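Local structure of DNMT2 (Spodoptera frugiperda, 4H0N) at residues H4-L9 and T72-P77; S11-M16 and G316-V321; D34-A39 and Y312-N317; N119-E124 and S158-Y163. The protein probably transfers a methyl group from S-adenosyl-L-methionine to a cytosine in the anticodon loop of tRNA(Asp), and also acts as a DNA (cytosine-5)-methyltransferase. The protein carries 3 engineered substitutions. All coordinates share one frame; numbering follows the deposited sequence.

Contact 1 (H4-L9 and T72-P77); sequences HKILEL and TILMSP. With SAH (S-adenosyl-L-homocysteine), chain E.
His4 meets the start of the partner strand, its CB 4.1 Å from Thr72 OG1, while its ND1 is bonded to Asp71. Lys5 contributes backbone alone, Lys5 O accepting from Thr72 N at 3.1 Å. Ile6 pairs with Thr72 in parallel register, and its CG1 lies alongside that side chain, 3.7 Å from Thr72 CG2. The other branch, Ile6 CG2, stands anti to the backbone N and meets Leu74 CG, farther along the same face, at 3.7 Å. An alanine here would probably open a gap between Thr72, Leu74 and Trp20 of helix 15-23, all of which the isoleucine side chain touches. Leu7 faces the other side of the sheet with Ile73; its N donates to Thr72 O at 2.7 Å, and its O accepts from Leu74 N. Glu8 returns to the face of Ile6, where its extended, buried carboxylate is held by Tyr43 OH and His17 N. Leu9 donates its N to Leu74 O and sets its CB 3.9 Å from Met75 CB; its CD1 reaches back to Ile73 CG2 at 4.0 Å. Met75 CG sits between the backbone N and the carbonyl carbon (chi1 59°), and the rest of that chain runs off to Ile115 and Met117. Just past the strand, Ser76 OG accepts from the amino N of S-adenosyl-L-homocysteine at 2.6 Å. Strands 4-9 and 72-75 are neighbours in the middle of a seven-stranded sheet of order 3-2-1-4-5-7-6, the Rossmann-like class I methyltransferase fold, with the ligand at their C-terminal ends.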
# COMPACT_ATOMS: atom_id res chain seq x y z
N HIS A 4 -7.02 -21.99 6.96
CA HIS A 4 -6.23 -21.56 5.81
C HIS A 4 -4.77 -21.30 6.17
O HIS A 4 -4.48 -20.68 7.20
CB HIS A 4 -6.82 -20.30 5.19
CG HIS A 4 -8.19 -20.49 4.61
ND1 HIS A 4 -8.45 -21.43 3.63
CD2 HIS A 4 -9.35 -19.84 4.84
CE1 HIS A 4 -9.73 -21.36 3.30
NE2 HIS A 4 -10.30 -20.41 4.02
N LYS A 5 -3.86 -21.77 5.32
CA LYS A 5 -2.44 -21.52 5.49
C LYS A 5 -2.00 -20.47 4.47
O LYS A 5 -2.07 -20.69 3.26
CB LYS A 5 -1.64 -22.81 5.27
CG LYS A 5 -2.15 -24.02 6.04
CD LYS A 5 -2.08 -23.80 7.53
CE LYS A 5 -3.47 -23.85 8.15
NZ LYS A 5 -3.48 -23.37 9.56
N ILE A 6 -1.55 -19.32 4.96
CA ILE A 6 -1.21 -18.23 4.05
C ILE A 6 0.30 -18.08 3.81
O ILE A 6 1.11 -18.16 4.73
CB ILE A 6 -1.82 -16.87 4.49
CG1 ILE A 6 -3.35 -16.91 4.37
CG2 ILE A 6 -1.31 -15.74 3.64
CD1 ILE A 6 -4.06 -17.27 5.64
N LEU A 7 0.66 -17.91 2.54
CA LEU A 7 1.99 -17.48 2.17
C LEU A 7 1.90 -16.02 1.79
O LEU A 7 1.15 -15.65 0.88
CB LEU A 7 2.51 -18.30 1.00
CG LEU A 7 3.91 -17.90 0.53
CD1 LEU A 7 4.86 -17.84 1.71
CD2 LEU A 7 4.41 -18.86 -0.53
N GLU A 8 2.66 -15.19 2.49
CA GLU A 8 2.60 -13.75 2.28
C GLU A 8 3.88 -13.27 1.60
O GLU A 8 4.92 -13.14 2.24
CB GLU A 8 2.42 -13.05 3.62
CG GLU A 8 2.23 -11.56 3.56
CD GLU A 8 2.25 -10.94 4.94
OE1 GLU A 8 1.92 -9.74 5.07
OE2 GLU A 8 2.60 -11.67 5.90
N LEU A 9 3.80 -13.01 0.29
CA LEU A 9 4.96 -12.64 -0.50
C LEU A 9 5.11 -11.14 -0.64
O LEU A 9 4.12 -10.42 -0.76
CB LEU A 9 4.86 -13.24 -1.90
CG LEU A 9 4.70 -14.75 -1.96
CD1 LEU A 9 4.64 -15.19 -3.41
CD2 LEU A 9 5.84 -15.42 -1.22
N THR A 72 -3.18 -20.52 0.33
CA THR A 72 -3.52 -19.13 0.08
C THR A 72 -2.27 -18.27 -0.06
O THR A 72 -1.39 -18.31 0.79
CB THR A 72 -4.38 -18.55 1.23
OG1 THR A 72 -5.58 -19.33 1.38
CG2 THR A 72 -4.74 -17.09 0.97
N ILE A 73 -2.20 -17.50 -1.14
CA ILE A 73 -1.07 -16.59 -1.36
C ILE A 73 -1.52 -15.13 -1.35
O ILE A 73 -2.45 -14.74 -2.07
CB ILE A 73 -0.32 -16.93 -2.67
CG1 ILE A 73 0.35 -18.30 -2.57
CG2 ILE A 73 0.72 -15.86 -2.98
CD1 ILE A 73 1.01 -18.75 -3.85
N LEU A 74 -0.87 -14.32 -0.51
CA LEU A 74 -1.08 -12.87 -0.47
C LEU A 74 0.18 -12.18 -0.95
O LEU A 74 1.26 -12.39 -0.40
CB LEU A 74 -1.44 -12.41 0.94
CG LEU A 74 -2.70 -13.02 1.54
CD1 LEU A 74 -2.95 -12.42 2.91
CD2 LEU A 74 -3.90 -12.82 0.63
N MET A 75 0.06 -11.34 -1.97
CA MET A 75 1.26 -10.79 -2.58
C MET A 75 1.08 -9.40 -3.17
O MET A 75 0.08 -9.10 -3.80
CB MET A 75 1.76 -11.74 -3.66
CG MET A 75 0.77 -12.03 -4.76
SD MET A 75 1.51 -13.08 -6.02
CE MET A 75 0.18 -13.20 -7.20
N SER A 76 2.08 -8.55 -2.95
CA SER A 76 2.11 -7.24 -3.59
C SER A 76 3.47 -6.98 -4.22
O SER A 76 4.26 -6.19 -3.70
CB SER A 76 1.73 -6.14 -2.59
OG SER A 76 2.38 -6.33 -1.35
N PRO A 77 3.75 -7.64 -5.36
CA PRO A 77 5.03 -7.51 -6.06
C PRO A 77 5.26 -6.09 -6.58
O PRO A 77 4.38 -5.53 -7.24
CB PRO A 77 4.89 -8.49 -7.23
CG PRO A 77 3.42 -8.64 -7.44
CD PRO A 77 2.81 -8.52 -6.08
N SAH E . 2.72 -4.98 0.87
CA SAH E . 3.93 -4.85 1.68
CB SAH E . 5.16 -4.45 0.85
CG SAH E . 4.98 -4.21 -0.65
SD SAH E . 6.33 -3.20 -1.31
C SAH E . 3.73 -3.92 2.87
O SAH E . 4.63 -3.17 3.27
OXT SAH E . 2.66 -3.89 3.49
C5' SAH E . 7.23 -4.64 -1.94
C4' SAH E . 8.29 -5.18 -0.98
O4' SAH E . 8.74 -6.44 -1.44
C3' SAH E . 9.52 -4.30 -0.85
O3' SAH E . 9.58 -3.75 0.45
C2' SAH E . 10.72 -5.22 -1.08
O2' SAH E . 11.61 -5.18 0.01
C1' SAH E . 10.13 -6.61 -1.21
N9 SAH E . 10.75 -7.37 -2.31
C8 SAH E . 11.09 -6.89 -3.55
N7 SAH E . 11.62 -7.91 -4.27
C5 SAH E . 11.63 -9.02 -3.51
C6 SAH E . 12.06 -10.32 -3.75
N6 SAH E . 12.60 -10.65 -4.92
N1 SAH E . 11.94 -11.28 -2.75
C2 SAH E . 11.39 -10.93 -1.53
N3 SAH E . 10.96 -9.64 -1.30
C4 SAH E . 11.08 -8.70 -2.27

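Contact 2 (S11-M16 and G316-V321); sequences SGIGGM and GNSVNV. With SAH (S-adenosyl-L-homocysteine), chain E.
Ser318 and Ile13 approach the carboxylate of S-adenosyl-L-homocysteine together. Ser318 OG, anti to its backbone N (chi1 -161°), donates to SAH OXT at 2.6 Å, and Ile13 CG1 lies 3.8 Å from that same hydroxyl oxygen. Val319 divides its two methyls: CG2 rests on bare backbone, 3.6 Å from Gly15 CA, and CG1 sits 3.4 Å from SAH N. A CB on Gly15 would run into that CG2 methyl, so the close fit here depends on its absence. Val321 continues the row, its CG2 3.6 Å from Gly15 O. Two backbone amides also donate to the carboxylate, Ile13 N to SAH O at 3.0 Å and Gly15 N to SAH OXT at 3.2 Å. OXT thus takes one bond from each segment. Gly12 has a positive phi, and a CB there would collide with SAH O, consistent with the glycine-rich cofactor loop (the first conserved motif) of cytosine-5 methyltransferases. Gly14 is the N-cap of helix 15-23, whose positive end is likely to stabilise the negative carboxylate. No hydrogen bond joins the two segments directly; packing and the shared ligand do so. Around them, Met16 and Val319 both touch Ile324 of helix 321-332, which Asn320 caps through OD1. Val321 rests on Cys18 and Ala19 of helix 15-23, and Ile13 on Val42 of helix 37-46.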
# COMPACT_ATOMS: atom_id res chain seq x y z
N SER A 11 6.15 -9.30 1.73
CA SER A 11 5.40 -9.03 2.95
C SER A 11 5.51 -7.60 3.46
O SER A 11 4.58 -7.10 4.10
CB SER A 11 5.81 -10.01 4.04
OG SER A 11 7.18 -9.89 4.34
N GLY A 12 6.64 -6.95 3.20
CA GLY A 12 6.88 -5.59 3.66
C GLY A 12 6.76 -5.46 5.17
O GLY A 12 7.32 -6.27 5.91
N ILE A 13 6.03 -4.45 5.63
CA ILE A 13 5.79 -4.29 7.06
C ILE A 13 4.55 -5.06 7.50
O ILE A 13 4.12 -4.98 8.65
CB ILE A 13 5.67 -2.80 7.48
CG1 ILE A 13 4.38 -2.19 6.93
CG2 ILE A 13 6.89 -2.01 7.05
CD1 ILE A 13 4.19 -0.75 7.31
N GLY A 14 3.96 -5.81 6.57
CA GLY A 14 2.90 -6.75 6.91
C GLY A 14 1.48 -6.21 6.90
O GLY A 14 0.70 -6.49 7.80
N GLY A 15 1.14 -5.45 5.86
CA GLY A 15 -0.21 -4.94 5.71
C GLY A 15 -1.20 -6.05 5.40
O GLY A 15 -2.34 -6.04 5.87
N MET A 16 -0.76 -7.01 4.59
CA MET A 16 -1.55 -8.19 4.28
C MET A 16 -1.97 -8.90 5.56
O MET A 16 -3.15 -9.18 5.77
CB MET A 16 -0.73 -9.14 3.40
CG MET A 16 -0.40 -8.59 2.03
SD MET A 16 -1.89 -8.35 1.03
CE MET A 16 -1.18 -8.20 -0.60
N GLY A 316 4.99 4.20 2.58
CA GLY A 316 4.65 4.48 1.19
C GLY A 316 4.56 3.24 0.31
O GLY A 316 3.95 3.29 -0.76
N ASN A 317 5.18 2.15 0.74
CA ASN A 317 5.17 0.90 -0.03
C ASN A 317 4.08 -0.06 0.42
O ASN A 317 3.85 -1.09 -0.21
CB ASN A 317 6.53 0.20 0.08
CG ASN A 317 7.65 0.98 -0.58
OD1 ASN A 317 7.47 1.60 -1.63
ND2 ASN A 317 8.83 0.95 0.04
N SER A 318 3.40 0.27 1.51
CA SER A 318 2.46 -0.66 2.12
C SER A 318 1.07 -0.63 1.47
O SER A 318 0.86 -0.01 0.43
CB SER A 318 2.35 -0.42 3.62
OG SER A 318 1.80 -1.56 4.27
N VAL A 319 0.13 -1.32 2.11
CA VAL A 319 -1.21 -1.47 1.56
C VAL A 319 -2.23 -0.77 2.45
O VAL A 319 -1.95 -0.49 3.62
CB VAL A 319 -1.60 -2.96 1.50
CG1 VAL A 319 -0.50 -3.77 0.83
CG2 VAL A 319 -1.86 -3.50 2.90
N ASN A 320 -3.41 -0.49 1.90
CA ASN A 320 -4.53 -0.10 2.74
C ASN A 320 -5.16 -1.36 3.31
O ASN A 320 -5.72 -2.17 2.57
CB ASN A 320 -5.57 0.71 1.97
CG ASN A 320 -6.74 1.14 2.85
OD1 ASN A 320 -7.60 0.32 3.20
ND2 ASN A 320 -6.77 2.41 3.22
N VAL A 321 -5.06 -1.53 4.62
CA VAL A 321 -5.53 -2.73 5.29
C VAL A 321 -7.03 -2.99 5.09
O VAL A 321 -7.46 -4.13 4.99
CB VAL A 321 -5.14 -2.70 6.80
CG1 VAL A 321 -5.86 -3.78 7.58
CG2 VAL A 321 -3.64 -2.84 6.95
N SAH E . 2.72 -4.98 0.87
CA SAH E . 3.93 -4.85 1.68
CB SAH E . 5.16 -4.45 0.85
CG SAH E . 4.98 -4.21 -0.65
SD SAH E . 6.33 -3.20 -1.31
C SAH E . 3.73 -3.92 2.87
O SAH E . 4.63 -3.17 3.27
OXT SAH E . 2.66 -3.89 3.49
C5' SAH E . 7.23 -4.64 -1.94
C4' SAH E . 8.29 -5.18 -0.98
O4' SAH E . 8.74 -6.44 -1.44
C3' SAH E . 9.52 -4.30 -0.85
O3' SAH E . 9.58 -3.75 0.45
C2' SAH E . 10.72 -5.22 -1.08
O2' SAH E . 11.61 -5.18 0.01
C1' SAH E . 10.13 -6.61 -1.21
N9 SAH E . 10.75 -7.37 -2.31
C8 SAH E . 11.09 -6.89 -3.55
N7 SAH E . 11.62 -7.91 -4.27
C5 SAH E . 11.63 -9.02 -3.51
C6 SAH E . 12.06 -10.32 -3.75
N6 SAH E . 12.60 -10.65 -4.92
N1 SAH E . 11.94 -11.28 -2.75
C2 SAH E . 11.39 -10.93 -1.53
N3 SAH E . 10.96 -9.64 -1.30
C4 SAH E . 11.08 -8.70 -2.27

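Contact 3 (D34-A39 and Y312-N317); sequences DINTVA and YRLLGN. With SAH (S-adenosyl-L-homocysteine), chain E.
Ala39 and Leu314 bring the start of helix 37-46 to helix 308-316, with their CA atoms 6.7 Å apart. The loop before helix 37-46 combines an Asx turn with a helix N-cap, at the place where class I methyltransferases hold the ribose of their cofactor. Asp34 OD2 accepts from Asn36 N at 2.6 Å, closing the Asx turn, and from SAH O2' at 3.0 Å; its OD1 is bonded to Gly12 N. An alanine in place of Asp34 would probably leave O2' and the amides of Asn36 and Gly12 without their acceptors and set the loop free to shift. Ile35 lays its branches against the adenine, CG2 lying 3.5 Å from SAH C2. Across the contact, Leu314 spreads its two methyls over the first helical turn: CD1 meets Val38 CG1 at 3.7 Å and CD2 meets Ala39 CB at 3.6 Å. Arg313 bends at chi3 (67°) and comes tip to tip with Asn36, the amide and guanidinium planes 62° apart. Asn36 CG is anti to the backbone N (chi1 -169°), which lets OD1 fold back as the cap of Ala39 N at 2.9 Å. The same oxygen meets the edge of the guanidinium, where Arg313 NH2 donates a weak bond to Asn36 OD1 at 3.3 Å.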
# COMPACT_ATOMS: atom_id res chain seq x y z
N ASP A 34 10.36 -11.60 2.46
CA ASP A 34 10.81 -10.29 2.04
C ASP A 34 12.32 -10.19 2.24
O ASP A 34 12.85 -10.73 3.21
CB ASP A 34 10.09 -9.20 2.84
CG ASP A 34 10.28 -7.81 2.26
OD1 ASP A 34 9.26 -7.12 2.02
OD2 ASP A 34 11.45 -7.40 2.04
N ILE A 35 13.00 -9.51 1.33
CA ILE A 35 14.45 -9.40 1.38
C ILE A 35 14.93 -8.10 2.02
O ILE A 35 16.13 -7.85 2.08
CB ILE A 35 15.09 -9.48 -0.02
CG1 ILE A 35 14.58 -8.33 -0.90
CG2 ILE A 35 14.82 -10.84 -0.66
CD1 ILE A 35 15.18 -8.30 -2.28
N ASN A 36 14.00 -7.28 2.50
CA ASN A 36 14.38 -6.01 3.12
C ASN A 36 14.51 -6.10 4.64
O ASN A 36 13.53 -6.32 5.35
CB ASN A 36 13.40 -4.90 2.75
CG ASN A 36 13.91 -3.53 3.16
OD1 ASN A 36 13.48 -2.97 4.17
ND2 ASN A 36 14.85 -3.00 2.39
N THR A 37 15.73 -5.91 5.13
CA THR A 37 16.04 -6.08 6.55
C THR A 37 15.32 -5.10 7.47
O THR A 37 14.95 -5.46 8.58
CB THR A 37 17.55 -5.98 6.81
OG1 THR A 37 18.16 -5.12 5.84
CG2 THR A 37 18.19 -7.36 6.73
N VAL A 38 15.12 -3.87 7.01
CA VAL A 38 14.42 -2.89 7.83
C VAL A 38 12.95 -3.26 7.92
O VAL A 38 12.39 -3.31 9.01
CB VAL A 38 14.56 -1.47 7.28
CG1 VAL A 38 13.66 -0.53 8.05
CG2 VAL A 38 16.02 -1.01 7.35
N ALA A 39 12.36 -3.53 6.77
CA ALA A 39 10.95 -3.92 6.69
C ALA A 39 10.69 -5.17 7.52
O ALA A 39 9.73 -5.23 8.29
CB ALA A 39 10.54 -4.14 5.24
N TYR A 312 8.61 6.59 6.51
CA TYR A 312 7.84 7.06 5.37
C TYR A 312 8.07 6.22 4.12
O TYR A 312 7.14 5.96 3.36
CB TYR A 312 8.09 8.56 5.12
CG TYR A 312 7.47 9.42 6.21
CD1 TYR A 312 6.09 9.43 6.39
CD2 TYR A 312 8.25 10.19 7.06
CE1 TYR A 312 5.51 10.20 7.38
CE2 TYR A 312 7.67 10.96 8.05
CZ TYR A 312 6.30 10.96 8.20
OH TYR A 312 5.70 11.71 9.18
N ARG A 313 9.31 5.76 3.91
CA ARG A 313 9.58 4.85 2.81
C ARG A 313 8.78 3.55 2.95
O ARG A 313 8.12 3.11 2.00
CB ARG A 313 11.07 4.55 2.68
CG ARG A 313 11.40 3.67 1.48
CD ARG A 313 12.86 3.24 1.45
NE ARG A 313 13.18 2.32 2.55
CZ ARG A 313 12.88 1.03 2.55
NH1 ARG A 313 12.25 0.48 1.52
NH2 ARG A 313 13.22 0.27 3.59
N LEU A 314 8.83 2.94 4.13
CA LEU A 314 8.09 1.71 4.42
C LEU A 314 6.57 1.88 4.32
O LEU A 314 5.87 1.01 3.79
CB LEU A 314 8.44 1.17 5.81
CG LEU A 314 9.87 0.68 6.04
CD1 LEU A 314 10.10 0.35 7.51
CD2 LEU A 314 10.13 -0.52 5.16
N LEU A 315 6.07 3.00 4.85
CA LEU A 315 4.65 3.31 4.81
C LEU A 315 4.17 3.54 3.38
O LEU A 315 3.08 3.10 3.01
CB LEU A 315 4.35 4.55 5.65
CG LEU A 315 3.95 4.36 7.12
CD1 LEU A 315 4.90 3.43 7.83
CD2 LEU A 315 3.90 5.69 7.83
N GLY A 316 4.99 4.20 2.58
CA GLY A 316 4.65 4.48 1.19
C GLY A 316 4.56 3.24 0.31
O GLY A 316 3.95 3.29 -0.76
N ASN A 317 5.18 2.15 0.74
CA ASN A 317 5.17 0.90 -0.03
C ASN A 317 4.08 -0.06 0.42
O ASN A 317 3.85 -1.09 -0.21
CB ASN A 317 6.53 0.20 0.08
CG ASN A 317 7.65 0.98 -0.58
OD1 ASN A 317 7.47 1.60 -1.63
ND2 ASN A 317 8.83 0.95 0.04
N SAH E . 2.72 -4.98 0.87
CA SAH E . 3.93 -4.85 1.68
CB SAH E . 5.16 -4.45 0.85
CG SAH E . 4.98 -4.21 -0.65
SD SAH E . 6.33 -3.20 -1.31
C SAH E . 3.73 -3.92 2.87
O SAH E . 4.63 -3.17 3.27
OXT SAH E . 2.66 -3.89 3.49
C5' SAH E . 7.23 -4.64 -1.94
C4' SAH E . 8.29 -5.18 -0.98
O4' SAH E . 8.74 -6.44 -1.44
C3' SAH E . 9.52 -4.30 -0.85
O3' SAH E . 9.58 -3.75 0.45
C2' SAH E . 10.72 -5.22 -1.08
O2' SAH E . 11.61 -5.18 0.01
C1' SAH E . 10.13 -6.61 -1.21
N9 SAH E . 10.75 -7.37 -2.31
C8 SAH E . 11.09 -6.89 -3.55
N7 SAH E . 11.62 -7.91 -4.27
C5 SAH E . 11.63 -9.02 -3.51
C6 SAH E . 12.06 -10.32 -3.75
N6 SAH E . 12.60 -10.65 -4.92
N1 SAH E . 11.94 -11.28 -2.75
C2 SAH E . 11.39 -10.93 -1.53
N3 SAH E . 10.96 -9.64 -1.30
C4 SAH E . 11.08 -8.70 -2.27

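Contact 4 (N119-E124 and S158-Y163); sequences NVKGFE and SRLRYY
Tyr162 and Phe123 both place CG anti to the backbone N (chi1 167° and -180°), which brings their rings together edge-to-face. The edge of Phe123 addresses the face of Tyr162, centroids 5.0 Å apart and planes at 65°, with Phe123 CD2 over the rim of the tyrosine ring. Asn119 ND2 lies 3.5 Å above the centre of the Phe123 ring. The backbones form an antiparallel hydrogen-bonded pair: Asn119 N donates to Tyr162 O at 2.9 Å, and Tyr162 N donates back to Asn119 O. A type II turn then runs from Val120 to Phe123, with Gly122 at its positive-phi position. Glu124 braces it, OE2 bridging to Lys121 NZ at 2.7 Å and OE1 accepting from Gly122 N at 3.0 Å. Lys121 CG runs beside Leu160 CD2, 3.7 Å away. Asn119-Val120, after Glu118, and Arg159 with Arg161 fit the ENV and RxR motifs of cytosine-5 methyltransferases. Strand 161-168 lies between strands 114-119 and 141-148; Tyr162 OH bonds Glu145 of the latter, and its ring packs on Arg129 and Ile133 of helix 127-138.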
# COMPACT_ATOMS: atom_id res chain seq x y z
N ASN A 119 -1.37 -4.51 -6.99
CA ASN A 119 -0.40 -4.05 -7.97
C ASN A 119 -0.57 -2.55 -8.24
O ASN A 119 -1.46 -1.92 -7.69
CB ASN A 119 -0.53 -4.86 -9.26
CG ASN A 119 0.81 -5.31 -9.80
OD1 ASN A 119 1.67 -4.49 -10.11
ND2 ASN A 119 0.99 -6.61 -9.90
N VAL A 120 0.30 -1.99 -9.08
CA VAL A 120 0.21 -0.56 -9.37
C VAL A 120 -0.90 -0.29 -10.37
O VAL A 120 -1.32 -1.18 -11.10
CB VAL A 120 1.53 0.01 -9.95
CG1 VAL A 120 2.62 0.03 -8.89
CG2 VAL A 120 1.96 -0.78 -11.18
N LYS A 121 -1.38 0.95 -10.38
CA LYS A 121 -2.30 1.38 -11.41
C LYS A 121 -1.59 1.23 -12.75
O LYS A 121 -0.45 1.65 -12.90
CB LYS A 121 -2.69 2.85 -11.19
CG LYS A 121 -4.05 3.24 -11.75
CD LYS A 121 -4.06 3.29 -13.27
CE LYS A 121 -5.46 3.12 -13.83
NZ LYS A 121 -5.43 2.76 -15.27
N GLY A 122 -2.27 0.63 -13.71
CA GLY A 122 -1.71 0.50 -15.05
C GLY A 122 -1.19 -0.89 -15.31
O GLY A 122 -0.87 -1.24 -16.45
N PHE A 123 -1.09 -1.69 -14.25
CA PHE A 123 -0.72 -3.09 -14.41
C PHE A 123 -1.68 -3.76 -15.37
O PHE A 123 -1.27 -4.52 -16.23
CB PHE A 123 -0.74 -3.82 -13.08
CG PHE A 123 -0.36 -5.27 -13.19
CD1 PHE A 123 0.94 -5.64 -13.52
CD2 PHE A 123 -1.29 -6.27 -12.97
CE1 PHE A 123 1.30 -6.98 -13.64
CE2 PHE A 123 -0.94 -7.61 -13.08
CZ PHE A 123 0.36 -7.96 -13.42
N GLU A 124 -2.97 -3.44 -15.25
CA GLU A 124 -4.00 -4.07 -16.08
C GLU A 124 -3.79 -3.86 -17.58
O GLU A 124 -4.40 -4.55 -18.40
CB GLU A 124 -5.40 -3.60 -15.66
CG GLU A 124 -5.79 -2.20 -16.12
CD GLU A 124 -5.15 -1.10 -15.29
OE1 GLU A 124 -4.34 -1.42 -14.38
OE2 GLU A 124 -5.47 0.09 -15.53
N SER A 158 -6.74 8.80 -1.21
CA SER A 158 -6.60 8.26 -2.55
C SER A 158 -5.44 7.28 -2.61
O SER A 158 -4.35 7.55 -2.10
CB SER A 158 -6.40 9.37 -3.58
OG SER A 158 -7.58 10.14 -3.73
N ARG A 159 -5.67 6.13 -3.23
CA ARG A 159 -4.63 5.13 -3.39
C ARG A 159 -5.13 4.13 -4.41
O ARG A 159 -5.39 2.96 -4.10
CB ARG A 159 -4.32 4.45 -2.05
CG ARG A 159 -2.97 3.76 -2.01
CD ARG A 159 -2.64 3.30 -0.60
NE ARG A 159 -1.42 2.50 -0.54
CZ ARG A 159 -0.20 3.00 -0.42
NH1 ARG A 159 -0.01 4.31 -0.35
NH2 ARG A 159 0.85 2.18 -0.37
N LEU A 160 -5.27 4.61 -5.64
CA LEU A 160 -5.72 3.80 -6.75
C LEU A 160 -4.74 2.66 -7.01
O LEU A 160 -3.56 2.88 -7.29
CB LEU A 160 -5.88 4.68 -7.99
CG LEU A 160 -6.57 4.07 -9.20
CD1 LEU A 160 -7.89 3.39 -8.81
CD2 LEU A 160 -6.80 5.13 -10.26
N ARG A 161 -5.25 1.43 -6.90
CA ARG A 161 -4.43 0.24 -7.07
C ARG A 161 -5.18 -0.84 -7.86
O ARG A 161 -6.41 -0.88 -7.88
CB ARG A 161 -4.05 -0.33 -5.71
CG ARG A 161 -3.14 0.55 -4.89
CD ARG A 161 -1.83 0.75 -5.62
NE ARG A 161 -0.74 1.11 -4.72
CZ ARG A 161 -0.39 2.36 -4.44
NH1 ARG A 161 -1.04 3.38 -4.98
NH2 ARG A 161 0.63 2.60 -3.61
N TYR A 162 -4.41 -1.71 -8.51
CA TYR A 162 -4.95 -2.86 -9.20
C TYR A 162 -5.06 -4.02 -8.22
O TYR A 162 -4.18 -4.21 -7.39
CB TYR A 162 -4.02 -3.25 -10.35
CG TYR A 162 -4.31 -4.61 -10.96
CD1 TYR A 162 -5.18 -4.74 -12.04
CD2 TYR A 162 -3.72 -5.76 -10.45
CE1 TYR A 162 -5.44 -5.98 -12.59
CE2 TYR A 162 -3.98 -7.00 -10.99
CZ TYR A 162 -4.84 -7.11 -12.07
OH TYR A 162 -5.09 -8.35 -12.60
N TYR A 163 -6.14 -4.79 -8.34
CA TYR A 163 -6.29 -6.00 -7.54
C TYR A 163 -6.80 -7.16 -8.37
O TYR A 163 -7.59 -6.98 -9.30
CB TYR A 163 -7.24 -5.78 -6.37
CG TYR A 163 -6.77 -4.75 -5.38
CD1 TYR A 163 -5.92 -5.10 -4.34
CD2 TYR A 163 -7.16 -3.42 -5.49
CE1 TYR A 163 -5.49 -4.16 -3.42
CE2 TYR A 163 -6.73 -2.47 -4.59
CZ TYR A 163 -5.90 -2.84 -3.55
OH TYR A 163 -5.46 -1.91 -2.65

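Contacts 1, 2 and 3 all touch S-adenosyl-L-homocysteine: contact 1 at its amino group, contact 2 at its carboxylate, contact 3 at its ribose and adenine. Contacts 2 and 3 share Gly316 and Asn317, their centres only 9 Å apart, and Ile13 CG2 lies 3.7 Å from Leu314 CB. Contact 1 adjoins contact 2 through Met16, whose CE is 3.6 Å from Met75 O. The centre of contact 4 is about 14 Å from that of contact 2 and 18 Å from that of contact 1, although Pro77 CG and Asn119 ND2 come within 4.0 Å. Arg159 of contact 4 packs against the 316-318 backbone. Val120 of contact 4 approaches the probable active-site Cys79, about 4 Å between side chains.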